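Local coordinates for methylated-DNA--protein-cysteine methyltransferase (PDB 1MGT) that repairs O6-methylguanine and O4-methylthymine in DNA by moving the methyl group irreversibly onto one of its own cysteines, at residues M1-K6 with Q59-P64; D76-L81 with W99-V104; K95-L100 with I137-H142. All blocks are in the same frame, centred on the assembly; numbering follows the deposited sequence.

Interaction 1 (M1-K6 with Q59-P64); sequences MLSVEK and QPSDYP. With SO4 (sulfate ion), chain C.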
loop_
_atom_site.group_PDB
_atom_site.type_symbol
_atom_site.label_atom_id
_atom_site.label_comp_id
_atom_site.label_asym_id
_atom_site.label_seq_id
_atom_site.Cartn_x
_atom_site.Cartn_y
_atom_site.Cartn_z
ATOM N N MET A 1 15.624 -4.797 -7.023
ATOM C CA MET A 1 16.173 -3.422 -7.022
ATOM C C MET A 1 15.283 -2.517 -6.138
ATOM O O MET A 1 14.124 -2.897 -5.915
ATOM C CB MET A 1 16.208 -2.854 -8.433
ATOM C CG MET A 1 17.220 -3.546 -9.374
ATOM S SD MET A 1 17.032 -2.863 -11.043
ATOM C CE MET A 1 15.903 -4.081 -11.749
ATOM N N LEU A 2 15.832 -1.411 -5.709
ATOM C CA LEU A 2 15.100 -0.458 -4.862
ATOM C C LEU A 2 15.251 0.951 -5.378
ATOM O O LEU A 2 16.350 1.418 -5.751
ATOM C CB LEU A 2 15.693 -0.567 -3.437
ATOM C CG LEU A 2 15.215 0.499 -2.431
ATOM C CD1 LEU A 2 13.735 0.303 -2.121
ATOM C CD2 LEU A 2 16.000 0.392 -1.138
ATOM N N SER A 3 14.154 1.717 -5.403
ATOM C CA SER A 3 14.146 3.089 -5.820
ATOM C C SER A 3 13.520 3.895 -4.663
ATOM O O SER A 3 12.477 3.449 -4.172
ATOM C CB SER A 3 13.356 3.408 -7.084
ATOM O OG SER A 3 13.892 2.748 -8.200
ATOM N N VAL A 4 14.179 4.966 -4.282
ATOM C CA VAL A 4 13.694 5.804 -3.171
ATOM C C VAL A 4 13.635 7.252 -3.630
ATOM O O VAL A 4 14.599 7.748 -4.227
ATOM C CB VAL A 4 14.595 5.658 -1.945
ATOM C CG1 VAL A 4 14.306 6.699 -0.874
ATOM C CG2 VAL A 4 14.442 4.263 -1.315
ATOM N N GLU A 5 12.512 7.945 -3.346
ATOM C CA GLU A 5 12.425 9.338 -3.771
ATOM C C GLU A 5 11.586 10.128 -2.763
ATOM O O GLU A 5 10.696 9.578 -2.117
ATOM C CB GLU A 5 11.816 9.439 -5.174
ATOM C CG GLU A 5 11.742 10.843 -5.704
ATOM C CD GLU A 5 11.359 10.973 -7.156
ATOM O OE1 GLU A 5 11.260 9.960 -7.873
ATOM O OE2 GLU A 5 11.126 12.139 -7.581
ATOM N N LYS A 6 11.935 11.395 -2.614
ATOM C CA LYS A 6 11.205 12.255 -1.658
ATOM C C LYS A 6 10.309 13.183 -2.459
ATOM O O LYS A 6 10.664 13.585 -3.580
ATOM C CB LYS A 6 12.256 12.992 -0.861
ATOM C CG LYS A 6 11.912 14.273 -0.153
ATOM C CD LYS A 6 13.221 14.908 0.318
ATOM C CE LYS A 6 13.008 16.240 1.001
ATOM N NZ LYS A 6 14.335 16.930 1.117
ATOM N N GLN A 59 18.596 1.739 -7.480
ATOM C CA GLN A 59 18.581 2.010 -8.897
ATOM C C GLN A 59 17.498 3.047 -9.239
ATOM O O GLN A 59 16.442 3.100 -8.612
ATOM C CB GLN A 59 18.283 0.731 -9.689
ATOM C CG GLN A 59 19.171 -0.482 -9.415
ATOM C CD GLN A 59 20.624 -0.272 -9.815
ATOM O OE1 GLN A 59 20.938 0.607 -10.607
ATOM N NE2 GLN A 59 21.546 -1.070 -9.268
ATOM N N PRO A 60 17.769 3.868 -10.239
ATOM C CA PRO A 60 16.832 4.867 -10.705
ATOM C C PRO A 60 15.645 4.197 -11.382
ATOM O O PRO A 60 15.726 3.150 -12.036
ATOM C CB PRO A 60 17.597 5.688 -11.743
ATOM C CG PRO A 60 19.018 5.246 -11.664
ATOM C CD PRO A 60 19.017 3.864 -11.057
ATOM N N SER A 61 14.461 4.804 -11.171
ATOM C CA SER A 61 13.273 4.250 -11.811
ATOM C C SER A 61 12.154 5.301 -11.688
ATOM O O SER A 61 12.326 6.252 -10.935
ATOM C CB SER A 61 12.851 2.904 -11.324
ATOM O OG SER A 61 11.808 2.921 -10.384
ATOM N N ASP A 62 11.113 5.095 -12.474
ATOM C CA ASP A 62 10.000 6.041 -12.418
ATOM C C ASP A 62 8.890 5.510 -11.510
ATOM O O ASP A 62 7.852 6.165 -11.391
ATOM C CB ASP A 62 9.459 6.348 -13.805
ATOM C CG ASP A 62 8.842 5.187 -14.516
ATOM O OD1 ASP A 62 8.179 5.401 -15.569
ATOM O OD2 ASP A 62 8.995 4.027 -14.081
ATOM N N TYR A 63 9.100 4.390 -10.836
ATOM C CA TYR A 63 8.085 3.821 -9.955
ATOM C C TYR A 63 7.662 4.720 -8.817
ATOM O O TYR A 63 6.440 4.901 -8.586
ATOM C CB TYR A 63 8.477 2.438 -9.467
ATOM C CG TYR A 63 8.217 1.341 -10.477
ATOM C CD1 TYR A 63 9.227 0.443 -10.790
ATOM C CD2 TYR A 63 6.989 1.194 -11.099
ATOM C CE1 TYR A 63 9.007 -0.578 -11.704
ATOM C CE2 TYR A 63 6.769 0.183 -12.016
ATOM C CZ TYR A 63 7.776 -0.694 -12.306
ATOM O OH TYR A 63 7.581 -1.717 -13.224
ATOM N N PRO A 64 8.578 5.316 -8.072
ATOM C CA PRO A 64 8.227 6.215 -6.985
ATOM C C PRO A 64 7.325 7.345 -7.478
ATOM O O PRO A 64 6.321 7.685 -6.834
ATOM C CB PRO A 64 9.563 6.737 -6.477
ATOM C CG PRO A 64 10.495 5.556 -6.775
ATOM C CD PRO A 64 10.051 5.147 -8.186
HETATM S S SO4 C . 13.427 19.183 3.800
HETATM O O1 SO4 C . 13.990 19.174 2.426
HETATM O O2 SO4 C . 14.327 19.973 4.709
HETATM O O3 SO4 C . 13.295 17.800 4.342
HETATM O O4 SO4 C . 12.069 19.828 3.806
HETATM O O HOH W 1 16.242 5.543 -6.445
HETATM O O HOH W 2 10.385 8.134 -9.811
#
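Ser3 turns OG anti to its carbonyl carbon (chi1 -63°), and Ser61, with chi1 at 99° and away from a staggered position, brings its own hydroxyl up to meet it. A chain of hydrogen bonds results. Tyr63 N donates to Ser61 OG at 3.1 Å, a capping bond at the start of helix 63-71; Ser61 OG then donates to Ser3 OG at 3.0 Å. Ser3 OG donates in turn to Gln59 O, and the 2.6 Å between these two oxygens makes this the shortest bond of the set. Each hydroxyl therefore both gives and accepts, which fixes its rotation. Beside this chain, Gln59 N donates to Leu2 O at 2.9 Å in a nearly straight bond (164° at the hydrogen).

Apolar contacts flank these bonds. Pro64 CG lies 3.6 Å from Ser3 CB, and Pro64 CB meets Glu5 CB at 3.8 Å, with the two side chains at about a right angle. At the other end Met1 SD touches Gln59 CG at 3.6 Å, while the amide NE2 of Gln59 binds Asp57. One water joins Val4 N to Gln59 O, a second Glu5 OE1 to Ser61 O.

The contact thus ties an outermost strand of the three-stranded antiparallel sheet, 2-9, to the start of helix 63-71, within an N-terminal region whose sequence family belongs to the RNase H clan.

Interaction 2 (D76-L81 with W99-V104); sequences DNASFL and WLTKNV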
loop_
_atom_site.group_PDB
_atom_site.type_symbol
_atom_site.label_atom_id
_atom_site.label_comp_id
_atom_site.label_asym_id
_atom_site.label_seq_id
_atom_site.Cartn_x
_atom_site.Cartn_y
_atom_site.Cartn_z
ATOM N N ASP A 76 -5.548 6.758 -11.240
ATOM C CA ASP A 76 -6.483 6.039 -10.346
ATOM C C ASP A 76 -5.822 4.746 -9.867
ATOM O O ASP A 76 -4.980 4.192 -10.555
ATOM C CB ASP A 76 -7.808 5.773 -11.050
ATOM C CG ASP A 76 -7.694 4.703 -12.098
ATOM O OD1 ASP A 76 -6.966 4.917 -13.096
ATOM O OD2 ASP A 76 -8.308 3.630 -11.926
ATOM N N ASN A 77 -6.223 4.260 -8.693
ATOM C CA ASN A 77 -5.621 3.032 -8.164
ATOM C C ASN A 77 -5.653 1.844 -9.088
ATOM O O ASN A 77 -4.667 1.114 -9.263
ATOM C CB ASN A 77 -6.321 2.645 -6.856
ATOM C CG ASN A 77 -6.258 3.732 -5.823
ATOM O OD1 ASN A 77 -7.046 4.686 -5.822
ATOM N ND2 ASN A 77 -5.298 3.621 -4.896
ATOM N N ALA A 78 -6.814 1.565 -9.700
ATOM C CA ALA A 78 -6.947 0.416 -10.579
ATOM C C ALA A 78 -6.013 0.434 -11.762
ATOM O O ALA A 78 -5.625 -0.642 -12.245
ATOM C CB ALA A 78 -8.428 0.317 -11.047
ATOM N N SER A 79 -5.607 1.600 -12.256
ATOM C CA SER A 79 -4.691 1.602 -13.411
ATOM C C SER A 79 -3.297 1.144 -13.027
ATOM O O SER A 79 -2.516 0.812 -13.919
ATOM C CB SER A 79 -4.646 2.975 -14.070
ATOM O OG SER A 79 -4.135 3.924 -13.162
ATOM N N PHE A 80 -2.982 1.071 -11.730
ATOM C CA PHE A 80 -1.653 0.628 -11.299
ATOM C C PHE A 80 -1.599 -0.881 -11.117
ATOM O O PHE A 80 -0.502 -1.440 -11.004
ATOM C CB PHE A 80 -1.268 1.306 -9.983
ATOM C CG PHE A 80 0.216 1.338 -9.682
ATOM C CD1 PHE A 80 0.977 2.434 -10.034
ATOM C CD2 PHE A 80 0.839 0.289 -9.045
ATOM C CE1 PHE A 80 2.335 2.471 -9.760
ATOM C CE2 PHE A 80 2.194 0.309 -8.752
ATOM C CZ PHE A 80 2.944 1.412 -9.121
ATOM N N LEU A 81 -2.745 -1.578 -11.116
ATOM C CA LEU A 81 -2.750 -3.024 -10.922
ATOM C C LEU A 81 -1.817 -3.779 -11.868
ATOM O O LEU A 81 -1.164 -4.721 -11.432
ATOM C CB LEU A 81 -4.159 -3.588 -11.098
ATOM C CG LEU A 81 -5.009 -4.098 -9.973
ATOM C CD1 LEU A 81 -4.610 -3.737 -8.570
ATOM C CD2 LEU A 81 -6.500 -3.724 -10.217
ATOM N N TRP A 99 -10.284 -6.599 -5.299
ATOM C CA TRP A 99 -11.674 -6.076 -5.096
ATOM C C TRP A 99 -11.636 -4.691 -4.514
ATOM O O TRP A 99 -12.339 -3.756 -4.918
ATOM C CB TRP A 99 -12.458 -7.048 -4.196
ATOM C CG TRP A 99 -13.939 -6.720 -4.201
ATOM C CD1 TRP A 99 -14.872 -7.271 -5.040
ATOM C CD2 TRP A 99 -14.621 -5.779 -3.371
ATOM N NE1 TRP A 99 -16.121 -6.727 -4.764
ATOM C CE2 TRP A 99 -15.992 -5.816 -3.752
ATOM C CE3 TRP A 99 -14.243 -4.931 -2.342
ATOM C CZ2 TRP A 99 -16.959 -5.019 -3.133
ATOM C CZ3 TRP A 99 -15.196 -4.129 -1.724
ATOM C CH2 TRP A 99 -16.541 -4.206 -2.128
ATOM N N LEU A 100 -10.790 -4.514 -3.491
ATOM C CA LEU A 100 -10.622 -3.233 -2.826
ATOM C C LEU A 100 -10.186 -2.155 -3.803
ATOM O O LEU A 100 -10.701 -1.020 -3.825
ATOM C CB LEU A 100 -9.555 -3.418 -1.720
ATOM C CG LEU A 100 -9.207 -2.195 -0.902
ATOM C CD1 LEU A 100 -10.462 -1.731 -0.117
ATOM C CD2 LEU A 100 -8.061 -2.498 0.062
ATOM N N THR A 101 -9.197 -2.471 -4.652
ATOM C CA THR A 101 -8.686 -1.505 -5.599
ATOM C C THR A 101 -9.675 -1.109 -6.674
ATOM O O THR A 101 -9.736 0.049 -7.093
ATOM C CB THR A 101 -7.390 -2.074 -6.268
ATOM O OG1 THR A 101 -6.466 -2.381 -5.179
ATOM C CG2 THR A 101 -6.744 -1.012 -7.136
ATOM N N LYS A 102 -10.466 -2.065 -7.154
ATOM C CA LYS A 102 -11.421 -1.759 -8.212
ATOM C C LYS A 102 -12.732 -1.187 -7.677
ATOM O O LYS A 102 -13.419 -0.473 -8.419
ATOM C CB LYS A 102 -11.781 -3.080 -8.937
ATOM C CG LYS A 102 -10.680 -3.527 -9.901
ATOM C CD LYS A 102 -11.078 -4.807 -10.631
ATOM C CE LYS A 102 -9.810 -5.487 -11.163
ATOM N NZ LYS A 102 -10.110 -6.440 -12.275
ATOM N N ASN A 103 -13.081 -1.524 -6.433
ATOM C CA ASN A 103 -14.391 -1.039 -5.969
ATOM C C ASN A 103 -14.456 0.012 -4.906
ATOM O O ASN A 103 -15.543 0.641 -4.797
ATOM C CB ASN A 103 -15.166 -2.300 -5.466
ATOM C CG ASN A 103 -15.438 -3.248 -6.611
ATOM O OD1 ASN A 103 -16.231 -2.924 -7.498
ATOM N ND2 ASN A 103 -14.772 -4.398 -6.616
ATOM N N VAL A 104 -13.438 0.226 -4.102
ATOM C CA VAL A 104 -13.482 1.244 -3.044
ATOM C C VAL A 104 -12.809 2.488 -3.597
ATOM O O VAL A 104 -11.581 2.601 -3.644
ATOM C CB VAL A 104 -12.866 0.729 -1.745
ATOM C CG1 VAL A 104 -13.020 1.728 -0.610
ATOM C CG2 VAL A 104 -13.601 -0.578 -1.348
#
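Thr101 of helix 91-103 carries most of the contact with Leu81 and with the turn at Asn77 and Ala78. At its root, CB of Thr101 lies 4.0 Å from Leu81 CD1. The branches then part. OG1 stands anti to the carbonyl carbon (chi1 -57°) and donates back along the helix to Tyr97 O, so this polar atom is satisfied within its own helix; toward the other segment Thr101 OG1 makes only a van der Waals contact, 4.1 Å to Leu81 CD1. CG2 makes the closer contacts. Thr101 CG2 sits against the peptide link between Asn77 and Ala78, 3.6 Å from Asn77 C and equally close to Ala78 N. Thr101 CG2 is also 3.7 Å from Asn77 CB and meets Leu81 CD1 at 3.7 Å, the leucine and threonine side chains reaching toward each other tip to tip.

Leu81 has chi1 -108° and chi2 16°, both far from staggered values, so either the leucine is strained or its methyls are not precisely placed. Leu81 CD2 is 3.9 Å from Lys102 CE, and the extended Lys102 chain crosses the Leu81 side chain at about a right angle. No hydrogen bond joins the two segments directly.

Polar links run through a third element instead. Asn77 ND2 bonds to Val138 O and Asn77 OD1 to Arg143 NH2, while Arg143 NH1 bonds to Val104 O, so Arg143 bridges both sides of the contact. The turn 77-81 is wedged between two helices: Phe80 and Asn77 pack on helix 63-71, Leu81 and Ala78 face the C-terminal part of helix 91-103, and Thr101 also touches Val139 and Pro140 of the loop that precedes strand 144-145.

Interaction 3 (K95-L100 with I137-H142); sequences KVYEWL and IVVPCH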
loop_
_atom_site.group_PDB
_atom_site.type_symbol
_atom_site.label_atom_id
_atom_site.label_comp_id
_atom_site.label_asym_id
_atom_site.label_seq_id
_atom_site.Cartn_x
_atom_site.Cartn_y
_atom_site.Cartn_z
ATOM N N LYS A 95 -7.214 -11.632 -4.151
ATOM C CA LYS A 95 -8.659 -11.408 -4.373
ATOM C C LYS A 95 -9.125 -10.201 -3.576
ATOM O O LYS A 95 -9.826 -9.318 -4.084
ATOM C CB LYS A 95 -9.441 -12.654 -3.989
ATOM C CG LYS A 95 -10.969 -12.566 -4.014
ATOM C CD LYS A 95 -11.524 -13.750 -3.203
ATOM C CE LYS A 95 -13.033 -13.867 -3.280
ATOM N NZ LYS A 95 -13.561 -14.642 -2.096
ATOM N N VAL A 96 -8.701 -10.145 -2.319
ATOM C CA VAL A 96 -9.078 -8.993 -1.485
ATOM C C VAL A 96 -8.481 -7.718 -2.049
ATOM O O VAL A 96 -9.178 -6.691 -2.202
ATOM C CB VAL A 96 -8.638 -9.223 -0.032
ATOM C CG1 VAL A 96 -8.758 -7.949 0.807
ATOM C CG2 VAL A 96 -9.389 -10.381 0.604
ATOM N N TYR A 97 -7.177 -7.717 -2.382
ATOM C CA TYR A 97 -6.537 -6.510 -2.900
ATOM C C TYR A 97 -7.158 -5.993 -4.184
ATOM O O TYR A 97 -7.372 -4.806 -4.411
ATOM C CB TYR A 97 -5.007 -6.718 -3.142
ATOM C CG TYR A 97 -4.271 -7.138 -1.897
ATOM C CD1 TYR A 97 -4.734 -6.877 -0.621
ATOM C CD2 TYR A 97 -3.037 -7.818 -1.988
ATOM C CE1 TYR A 97 -4.081 -7.263 0.521
ATOM C CE2 TYR A 97 -2.372 -8.217 -0.842
ATOM C CZ TYR A 97 -2.869 -7.948 0.401
ATOM O OH TYR A 97 -2.215 -8.360 1.544
ATOM N N GLU A 98 -7.469 -6.903 -5.112
ATOM C CA GLU A 98 -8.086 -6.486 -6.363
ATOM C C GLU A 98 -9.498 -5.927 -6.130
ATOM O O GLU A 98 -9.826 -4.902 -6.727
ATOM C CB GLU A 98 -8.168 -7.671 -7.329
ATOM C CG GLU A 98 -6.809 -8.032 -7.930
ATOM C CD GLU A 98 -6.883 -9.209 -8.883
ATOM O OE1 GLU A 98 -6.001 -9.283 -9.758
ATOM O OE2 GLU A 98 -7.790 -10.056 -8.747
ATOM N N TRP A 99 -10.284 -6.599 -5.299
ATOM C CA TRP A 99 -11.674 -6.076 -5.096
ATOM C C TRP A 99 -11.636 -4.691 -4.514
ATOM O O TRP A 99 -12.339 -3.756 -4.918
ATOM C CB TRP A 99 -12.458 -7.048 -4.196
ATOM C CG TRP A 99 -13.939 -6.720 -4.201
ATOM C CD1 TRP A 99 -14.872 -7.271 -5.040
ATOM C CD2 TRP A 99 -14.621 -5.779 -3.371
ATOM N NE1 TRP A 99 -16.121 -6.727 -4.764
ATOM C CE2 TRP A 99 -15.992 -5.816 -3.752
ATOM C CE3 TRP A 99 -14.243 -4.931 -2.342
ATOM C CZ2 TRP A 99 -16.959 -5.019 -3.133
ATOM C CZ3 TRP A 99 -15.196 -4.129 -1.724
ATOM C CH2 TRP A 99 -16.541 -4.206 -2.128
ATOM N N LEU A 100 -10.790 -4.514 -3.491
ATOM C CA LEU A 100 -10.622 -3.233 -2.826
ATOM C C LEU A 100 -10.186 -2.155 -3.803
ATOM O O LEU A 100 -10.701 -1.020 -3.825
ATOM C CB LEU A 100 -9.555 -3.418 -1.720
ATOM C CG LEU A 100 -9.207 -2.195 -0.902
ATOM C CD1 LEU A 100 -10.462 -1.731 -0.117
ATOM C CD2 LEU A 100 -8.061 -2.498 0.062
ATOM N N ILE A 137 -0.783 2.448 -0.474
ATOM C CA ILE A 137 -1.084 3.538 -1.359
ATOM C C ILE A 137 -1.840 3.050 -2.593
ATOM O O ILE A 137 -3.024 3.380 -2.783
ATOM C CB ILE A 137 0.070 4.447 -1.790
ATOM C CG1 ILE A 137 0.818 5.000 -0.561
ATOM C CG2 ILE A 137 -0.435 5.609 -2.668
ATOM C CD1 ILE A 137 2.164 5.605 -0.949
ATOM N N VAL A 138 -1.214 2.258 -3.436
ATOM C CA VAL A 138 -1.832 1.762 -4.659
ATOM C C VAL A 138 -2.971 0.804 -4.324
ATOM O O VAL A 138 -4.029 0.978 -4.960
ATOM C CB VAL A 138 -0.790 1.198 -5.619
ATOM C CG1 VAL A 138 0.265 2.298 -5.888
ATOM C CG2 VAL A 138 -0.083 0.007 -5.018
ATOM N N VAL A 139 -2.783 -0.136 -3.437
ATOM C CA VAL A 139 -3.914 -1.048 -3.011
ATOM C C VAL A 139 -4.368 -0.243 -1.803
ATOM O O VAL A 139 -3.613 -0.063 -0.820
ATOM C CB VAL A 139 -3.409 -2.447 -2.665
ATOM C CG1 VAL A 139 -4.451 -3.219 -1.852
ATOM C CG2 VAL A 139 -3.098 -3.202 -3.962
ATOM N N PRO A 140 -5.523 0.405 -1.891
ATOM C CA PRO A 140 -5.931 1.317 -0.844
ATOM C C PRO A 140 -6.434 0.825 0.446
ATOM O O PRO A 140 -7.590 1.157 0.852
ATOM C CB PRO A 140 -6.902 2.237 -1.626
ATOM C CG PRO A 140 -7.636 1.242 -2.475
ATOM C CD PRO A 140 -6.508 0.335 -2.995
ATOM N N CYS A 141 -5.581 0.147 1.241
ATOM C CA CYS A 141 -5.982 -0.370 2.533
ATOM C C CYS A 141 -6.226 0.743 3.546
ATOM O O CYS A 141 -6.877 0.470 4.574
ATOM C CB CYS A 141 -4.967 -1.407 3.038
ATOM S SG CYS A 141 -3.354 -0.673 3.348
ATOM N N HIS A 142 -5.838 1.971 3.247
ATOM C CA HIS A 142 -6.091 3.097 4.158
ATOM C C HIS A 142 -7.595 3.448 4.114
ATOM O O HIS A 142 -8.038 4.161 5.022
ATOM C CB HIS A 142 -5.289 4.321 3.795
ATOM C CG HIS A 142 -5.390 4.758 2.371
ATOM N ND1 HIS A 142 -4.741 4.065 1.359
ATOM C CD2 HIS A 142 -6.031 5.768 1.760
ATOM C CE1 HIS A 142 -4.986 4.637 0.199
ATOM N NE2 HIS A 142 -5.781 5.698 0.425
#
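The Pro-Cys-His-Arg motif of the alkyltransferase active site rests on helix 91-103 here, with Pro140 and Val139 against Leu100 and Tyr97. Cys141, probably the methyl-accepting nucleophile, is the last residue of an inverse gamma turn centred on Pro140, in which Cys141 N bonds to Val139 O at 2.9 Å. No hydrogen bond crosses to the helix; the contacts are van der Waals ones, mostly between apolar groups, and all the touching residues are buried.

Leu100 extends toward the loop with CG anti to the backbone N (chi1 179°). Leu100 CG is 4.1 Å from Pro140 CG, the two side chains sliding past each other in opposite directions, and Leu100 CD2 reaches Pro140 C at 3.7 Å. Leu100 CD2 also lies 4.4 Å from Cys141 CB. An alanine in place of Leu100 would lose CG and both methyls, and would probably open a gap beside Pro140 and leave the backbone around the nucleophile less firmly backed.

Met130 of helix 123-131 packs on Leu100, Tyr97 and Cys141. The hydroxyl of Tyr97 binds Ala129 O, tying the far end of that ring to the same helix. Near its root the residue meets the loop obliquely, Tyr97 CB lying 3.8 Å from Val139 CG1.

Overall arrangement
Along the chain, both segments of interaction 1 precede those of the other two; helix 91-103 supplies the second segment of interaction 2 and the first of interaction 3. The centre of interaction 1 lies about 22 Å from each of theirs, and it is on the opposite side of the chain's centre from interaction 3; it belongs to the N-terminal sheet region, at the start of helix 63-71. Interactions 2 and 3 have centres about 7 Å apart and share Trp99 and Leu100. They touch directly, through the loop 137-142. Interaction 2 joins the N-terminal region to the DNA-binding region, and interaction 3 sets the loop bearing Cys141 on the same helix, so the inter-region junction lies directly beside the active-site loop.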